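Local coordinates for plasmodesmata-located protein 5 (Arabidopsis thaliana, PDB 6GRE) that modulates cell-to-cell trafficking, restricting plasmodesmatal permeability through callose deposition during salicylic acid-triggered immune responses, seen here as its tandem DUF26 ectodomain, at residues 30-35 with 103-108; 42-47 with 61-66. One frame throughout, in Å; residues are numbered along the deposited sequence. Where two conformers were deposited one is given.

Contact 1: 30-35 with 103-108; sequences SLLSSF and CLIRYD
Phe35 meets Ile105 obliquely: CD2 lies 3.8 Å from Ile105 CG2, and CE2 is 4.0 Å from Ile105 CB, so the branch point of the isoleucine takes the contact. At the far end of the same ring, CZ comes edge-on to the backbone carbonyl Arg106 O at 3.9 Å. One turn earlier, Leu31 CD2 sits 3.7 Å from Tyr107 CB. Leu32 sends a single methyl, CD2, to Tyr107 CD2 at 4.0 Å and more loosely to Ile105 CD1. The helix segment runs at 153° to the strand, its axis 10.3 Å away, which matches leucine and phenylalanine side chains filling the gap. In the next shell, Val86 of helix 72-90 touches both Ile105 and Tyr107, so both helices pack on one face of the five-stranded antiparallel sheet of the first Gnk2-homologous (DUF26) domain, while Phe47 packs on Leu31 and Phe35. Arg106 points its CB to the other face, where its guanidinium bonds Ser203 OG of the second repeat; both residues line the 2-(2-ethoxyethoxy)ethanol pocket. Every side-chain pair across the contact is apolar and the participating helix residues are buried, which implies that residues 30-35 are held to this strand by hydrophobic packing rather than by directional bonds.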
loop_
_atom_site.group_PDB
_atom_site.type_symbol
_atom_site.label_atom_id
_atom_site.label_comp_id
_atom_site.label_asym_id
_atom_site.label_seq_id
_atom_site.Cartn_x
_atom_site.Cartn_y
_atom_site.Cartn_z
ATOM N N SER A 30 -13.705 4.110 15.173
ATOM C CA SER A 30 -14.316 5.248 14.494
ATOM C C SER A 30 -13.511 5.613 13.246
ATOM O O SER A 30 -14.094 5.916 12.221
ATOM C CB SER A 30 -14.462 6.459 15.389
ATOM O OG SER A 30 -15.020 6.101 16.636
ATOM N N LEU A 31 -12.173 5.611 13.369
ATOM C CA LEU A 31 -11.280 5.939 12.232
ATOM C C LEU A 31 -11.580 4.994 11.063
ATOM O O LEU A 31 -11.754 5.431 9.913
ATOM C CB LEU A 31 -9.821 5.802 12.665
ATOM C CG LEU A 31 -8.810 5.851 11.508
ATOM C CD1 LEU A 31 -8.678 7.273 11.018
ATOM C CD2 LEU A 31 -7.456 5.311 11.928
ATOM N N LEU A 32 -11.617 3.697 11.359
ATOM C CA LEU A 32 -11.780 2.666 10.317
ATOM C C LEU A 32 -13.127 2.799 9.606
ATOM O O LEU A 32 -13.179 2.678 8.386
ATOM C CB LEU A 32 -11.609 1.282 10.934
ATOM C CG LEU A 32 -10.222 0.985 11.487
ATOM C CD1 LEU A 32 -10.193 -0.352 12.191
ATOM C CD2 LEU A 32 -9.167 1.052 10.387
ATOM N N SER A 33 -14.202 3.099 10.346
ATOM C CA SER A 33 -15.521 3.316 9.752
ATOM C C SER A 33 -15.484 4.536 8.825
ATOM O O SER A 33 -16.139 4.567 7.765
ATOM C CB SER A 33 -16.569 3.475 10.826
ATOM O OG SER A 33 -16.761 2.250 11.518
ATOM N N SER A 34 -14.716 5.546 9.224
ATOM C CA SER A 34 -14.548 6.765 8.437
ATOM C C SER A 34 -13.859 6.474 7.096
ATOM O O SER A 34 -14.173 7.137 6.105
ATOM C CB SER A 34 -13.789 7.791 9.191
ATOM O OG SER A 34 -14.576 8.220 10.287
ATOM N N PHE A 35 -12.873 5.570 7.110
ATOM C CA PHE A 35 -12.184 5.163 5.875
ATOM C C PHE A 35 -13.223 4.672 4.870
ATOM O O PHE A 35 -13.237 5.081 3.693
ATOM C CB PHE A 35 -11.197 4.012 6.094
ATOM C CG PHE A 35 -9.918 4.289 6.843
ATOM C CD1 PHE A 35 -9.457 5.568 7.087
ATOM C CD2 PHE A 35 -9.161 3.218 7.289
ATOM C CE1 PHE A 35 -8.246 5.774 7.732
ATOM C CE2 PHE A 35 -7.970 3.425 7.964
ATOM C CZ PHE A 35 -7.520 4.700 8.185
ATOM N N CYS A 103 -5.976 -2.172 -2.431
ATOM C CA CYS A 103 -6.057 -1.079 -1.439
ATOM C C CYS A 103 -5.182 -1.405 -0.237
ATOM O O CYS A 103 -4.765 -2.541 -0.043
ATOM C CB CYS A 103 -7.481 -0.789 -0.962
ATOM S SG CYS A 103 -8.243 -2.136 -0.030
ATOM N N LEU A 104 -4.914 -0.368 0.575
ATOM C CA LEU A 104 -4.302 -0.548 1.884
ATOM C C LEU A 104 -5.064 0.292 2.913
ATOM O O LEU A 104 -5.683 1.293 2.535
ATOM C CB LEU A 104 -2.817 -0.158 1.851
ATOM C CG LEU A 104 -2.503 1.308 1.544
ATOM C CD1 LEU A 104 -2.484 2.183 2.815
ATOM C CD2 LEU A 104 -1.175 1.441 0.794
ATOM N N ILE A 105 -4.955 -0.112 4.177
ATOM C CA ILE A 105 -5.298 0.731 5.304
ATOM C C ILE A 105 -4.119 0.737 6.270
ATOM O O ILE A 105 -3.368 -0.239 6.362
ATOM C CB ILE A 105 -6.608 0.275 5.972
ATOM C CG1 ILE A 105 -6.526 -1.149 6.504
ATOM C CG2 ILE A 105 -7.778 0.489 5.041
ATOM C CD1 ILE A 105 -7.695 -1.540 7.397
ATOM N N ARG A 106 -3.935 1.860 6.970
ATOM C CA ARG A 106 -2.806 1.993 7.850
ATOM C C ARG A 106 -3.182 2.951 8.977
ATOM O O ARG A 106 -3.740 4.015 8.715
ATOM C CB ARG A 106 -1.586 2.498 7.074
ATOM C CG ARG A 106 -0.272 2.482 7.836
ATOM C CD ARG A 106 0.824 2.942 6.883
ATOM N NE ARG A 106 2.150 2.877 7.477
ATOM C CZ ARG A 106 3.269 2.765 6.782
ATOM N NH1 ARG A 106 3.229 2.893 5.469
ATOM N NH2 ARG A 106 4.411 2.509 7.404
ATOM N N TYR A 107 -2.838 2.553 10.205
ATOM C CA TYR A 107 -3.093 3.404 11.361
ATOM C C TYR A 107 -1.968 3.246 12.378
ATOM O O TYR A 107 -1.282 2.265 12.421
ATOM C CB TYR A 107 -4.454 3.071 11.966
ATOM C CG TYR A 107 -4.659 1.633 12.371
ATOM C CD1 TYR A 107 -4.254 1.159 13.607
ATOM C CD2 TYR A 107 -5.325 0.756 11.538
ATOM C CE1 TYR A 107 -4.467 -0.161 13.974
ATOM C CE2 TYR A 107 -5.552 -0.556 11.888
ATOM C CZ TYR A 107 -5.152 -1.012 13.129
ATOM O OH TYR A 107 -5.421 -2.305 13.456
ATOM N N ASP A 108 -1.811 4.278 13.211
ATOM C CA ASP A 108 -0.784 4.326 14.189
ATOM C C ASP A 108 -1.183 5.372 15.231
ATOM O O ASP A 108 -2.108 6.136 15.003
ATOM C CB ASP A 108 0.565 4.653 13.535
ATOM C CG ASP A 108 1.779 4.261 14.359
ATOM O OD1 ASP A 108 1.606 3.705 15.455
ATOM O OD2 ASP A 108 2.900 4.530 13.893
#

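Contact 2: 42-47 with 61-66; sequences TRYANF and YGIYQC. With NAG (2-acetamido-2-deoxy-beta-D-glucopyranose), chain F; SO4 (sulfate ion), chain L.
The beta hairpin of strands 44-49 and 60-66 forms one margin of the five-stranded antiparallel sheet, its two segments running at 171°. Phe47 and Gly62 form a hydrogen-bonded pair, with both N-to-O distances 2.9 Å; in the next such pair, Tyr64 N reaches Ala45 O, whereas the return bond from Ala45 N is weak. Beyond Tyr44, Cys66 N donates to Arg43 O at 2.8 Å and 170°. The Tyr64 ring crosses toward residues 42-45 on the face bearing Ala45 and Phe47: Ala45 N stands over one ring face, CE1 meets the Phe47 edge in the conformer given, and OH donates to Thr42 O at 2.6 Å from above the carbonyl plane. Ser38 OG is a further partner of that hydroxyl. On the opposite face, Tyr44 CE1 packs against Ile63 CB at 4.0 Å, and Ile63 CG2 touches Asn46 CB. Asn46 ND2 carries the N-acetylglucosamine; its O7 accepts from Tyr44 OH (2.7 Å), a second tie that probably limits acetamido rotation. Arg43 NE donates to Leu70 O, while N and NH1 hold O4 and O1 of a sulfate, probably from the crystallisation liquor. Hydrogen-bonded pairs alternating with the non-hydrogen-bonded Tyr44-Gln65 and Asn46-Ile63 are typical of an antiparallel hairpin, here with one face toward helix 23-38 and the other glycosylated.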
loop_
_atom_site.group_PDB
_atom_site.type_symbol
_atom_site.label_atom_id
_atom_site.label_comp_id
_atom_site.label_asym_id
_atom_site.label_seq_id
_atom_site.Cartn_x
_atom_site.Cartn_y
_atom_site.Cartn_z
ATOM N N THR A 42 -13.158 9.690 -2.596
ATOM C CA THR A 42 -11.744 9.782 -2.947
ATOM C C THR A 42 -11.043 8.443 -2.701
ATOM O O THR A 42 -11.449 7.643 -1.860
ATOM C CB THR A 42 -11.061 10.894 -2.146
ATOM O OG1 THR A 42 -9.709 11.016 -2.593
ATOM C CG2 THR A 42 -11.084 10.653 -0.650
ATOM N N ARG A 43 -9.985 8.214 -3.478
ATOM C CA ARG A 43 -9.221 6.979 -3.377
ATOM C C ARG A 43 -8.141 7.061 -2.297
ATOM O O ARG A 43 -7.515 6.054 -2.009
ATOM C CB ARG A 43 -8.520 6.685 -4.700
ATOM C CG ARG A 43 -9.479 6.376 -5.834
ATOM C CD ARG A 43 -8.688 6.182 -7.121
ATOM N NE ARG A 43 -9.568 6.104 -8.268
ATOM C CZ ARG A 43 -9.843 7.111 -9.079
ATOM N NH1 ARG A 43 -9.299 8.299 -8.901
ATOM N NH2 ARG A 43 -10.672 6.907 -10.081
ATOM N N TYR A 44 -7.887 8.247 -1.749
ATOM C CA TYR A 44 -6.906 8.417 -0.715
ATOM C C TYR A 44 -7.391 9.503 0.241
ATOM O O TYR A 44 -7.813 10.541 -0.209
ATOM C CB TYR A 44 -5.533 8.806 -1.270
ATOM C CG TYR A 44 -4.603 9.337 -0.218
ATOM C CD1 TYR A 44 -3.923 8.484 0.648
ATOM C CD2 TYR A 44 -4.452 10.702 -0.018
ATOM C CE1 TYR A 44 -3.098 8.972 1.644
ATOM C CE2 TYR A 44 -3.642 11.200 0.978
ATOM C CZ TYR A 44 -2.961 10.339 1.824
ATOM O OH TYR A 44 -2.172 10.847 2.806
ATOM N N ALA A 45 -7.262 9.251 1.541
ATOM C CA ALA A 45 -7.518 10.264 2.554
ATOM C C ALA A 45 -6.744 9.933 3.824
ATOM O O ALA A 45 -6.444 8.772 4.081
ATOM C CB ALA A 45 -8.998 10.384 2.834
ATOM N N ASN A 46 -6.429 10.977 4.606
ATOM C CA ASN A 46 -5.775 10.838 5.887
ATOM C C ASN A 46 -6.709 11.425 6.941
ATOM O O ASN A 46 -7.375 12.409 6.669
ATOM C CB ASN A 46 -4.411 11.525 5.932
ATOM C CG ASN A 46 -4.498 13.019 6.183
ATOM O OD1 ASN A 46 -4.698 13.475 7.312
ATOM N ND2 ASN A 46 -4.353 13.790 5.129
ATOM N N PHE A 47 -6.740 10.812 8.116
ATOM C CA PHE A 47 -7.664 11.169 9.191
ATOM C C PHE A 47 -6.915 11.142 10.520
ATOM O O PHE A 47 -6.020 10.314 10.709
ATOM C CB PHE A 47 -8.800 10.155 9.319
ATOM C CG PHE A 47 -9.603 9.872 8.072
ATOM C CD1 PHE A 47 -9.084 9.081 7.060
ATOM C CD2 PHE A 47 -10.903 10.334 7.941
ATOM C CE1 PHE A 47 -9.818 8.812 5.920
ATOM C CE2 PHE A 47 -11.646 10.053 6.804
ATOM C CZ PHE A 47 -11.099 9.296 5.795
ATOM N N TYR A 61 -4.126 8.030 14.089
ATOM C CA TYR A 61 -3.820 8.609 12.802
ATOM C C TYR A 61 -3.898 7.491 11.768
ATOM O O TYR A 61 -3.369 6.419 11.988
ATOM C CB TYR A 61 -2.409 9.198 12.791
ATOM C CG TYR A 61 -2.159 10.238 13.859
ATOM C CD1 TYR A 61 -1.801 9.854 15.140
ATOM C CD2 TYR A 61 -2.272 11.588 13.584
ATOM C CE1 TYR A 61 -1.570 10.795 16.132
ATOM C CE2 TYR A 61 -2.041 12.544 14.565
ATOM C CZ TYR A 61 -1.689 12.139 15.842
ATOM O OH TYR A 61 -1.479 13.083 16.816
ATOM N N GLY A 62 -4.510 7.792 10.629
ATOM C CA GLY A 62 -4.586 6.745 9.629
ATOM C C GLY A 62 -4.785 7.269 8.234
ATOM O O GLY A 62 -5.154 8.430 7.994
ATOM N N ILE A 63 -4.559 6.345 7.291
ATOM C CA ILE A 63 -4.893 6.561 5.901
ATOM C C ILE A 63 -5.552 5.304 5.335
ATOM O O ILE A 63 -5.349 4.190 5.849
ATOM C CB ILE A 63 -3.644 6.912 5.058
ATOM C CG1 ILE A 63 -2.683 5.720 4.949
ATOM C CG2 ILE A 63 -2.945 8.149 5.587
ATOM C CD1 ILE A 63 -1.591 5.873 3.906
ATOM N N TYR A 64 -6.276 5.489 4.236
ATOM C CA TYR A 64 -6.459 4.385 3.298
ATOM C C TYR A 64 -6.041 4.858 1.914
ATOM O O TYR A 64 -5.978 6.052 1.631
ATOM C CB TYR A 64 -7.905 3.907 3.227
ATOM C CG TYR A 64 -8.814 4.892 2.553
ATOM C CD1 TYR A 64 -9.387 5.924 3.283
ATOM C CD2 TYR A 64 -9.106 4.818 1.199
ATOM C CE1 TYR A 64 -10.203 6.865 2.683
ATOM C CE2 TYR A 64 -9.925 5.751 0.586
ATOM C CZ TYR A 64 -10.475 6.787 1.330
ATOM O OH TYR A 64 -11.299 7.712 0.752
ATOM N N GLN A 65 -5.731 3.898 1.044
ATOM C CA GLN A 65 -5.427 4.216 -0.317
ATOM C C GLN A 65 -5.806 3.056 -1.224
ATOM O O GLN A 65 -5.388 1.934 -1.019
ATOM C CB GLN A 65 -3.946 4.471 -0.513
ATOM C CG GLN A 65 -3.631 4.938 -1.928
ATOM C CD GLN A 65 -2.227 5.470 -1.991
ATOM O OE1 GLN A 65 -1.690 5.757 -3.067
ATOM N NE2 GLN A 65 -1.632 5.641 -0.826
ATOM N N CYS A 66 -6.629 3.388 -2.216
ATOM C CA CYS A 66 -7.017 2.446 -3.265
ATOM C C CYS A 66 -6.104 2.637 -4.475
ATOM O O CYS A 66 -5.601 3.727 -4.711
ATOM C CB CYS A 66 -8.467 2.676 -3.672
ATOM S SG CYS A 66 -9.606 2.180 -2.349
HETATM C C1 NAG F . -4.371 15.217 5.273
HETATM C C2 NAG F . -3.599 15.864 4.121
HETATM C C3 NAG F . -3.759 17.390 4.124
HETATM C C4 NAG F . -5.185 17.848 4.460
HETATM C C5 NAG F . -5.751 17.097 5.675
HETATM C C6 NAG F . -7.180 17.506 6.055
HETATM C C7 NAG F . -1.629 14.411 3.629
HETATM C C8 NAG F . -0.126 14.352 3.760
HETATM N N2 NAG F . -2.188 15.522 4.178
HETATM O O3 NAG F . -3.398 17.864 2.825
HETATM O O4 NAG F . -5.188 19.259 4.713
HETATM O O5 NAG F . -5.714 15.700 5.381
HETATM O O6 NAG F . -8.123 16.760 5.276
HETATM O O7 NAG F . -2.273 13.507 3.063
HETATM S S SO4 L . -8.049 10.488 -5.973
HETATM O O1 SO4 L . -7.518 9.694 -7.119
HETATM O O2 SO4 L . -7.110 10.461 -4.821
HETATM O O3 SO4 L . -8.253 11.891 -6.411
HETATM O O4 SO4 L . -9.371 9.926 -5.584
#

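Overall arrangement
Both contacts belong to the first Gnk2-homologous repeat and meet in one sheet, their centres about 7 Å apart. Contact 1 is buried core, setting helix 23-38 on strand 103-108 with apolar side chains; contact 2 is partly buried, pairing an outermost strand, 44-49, with 60-66 largely through backbone bonds. Strands 60-66 and 103-108 are themselves neighbours, with Leu104 N probably bonded to Gln65 O at 2.8 Å. The same helix reaches both, since Phe47 of contact 2 packs on helix 23-38. Chemistry therefore changes with place: hydrocarbon side chains carry contact 1, whereas at the sheet margin contact 2 adds polar and glycan-bearing side chains.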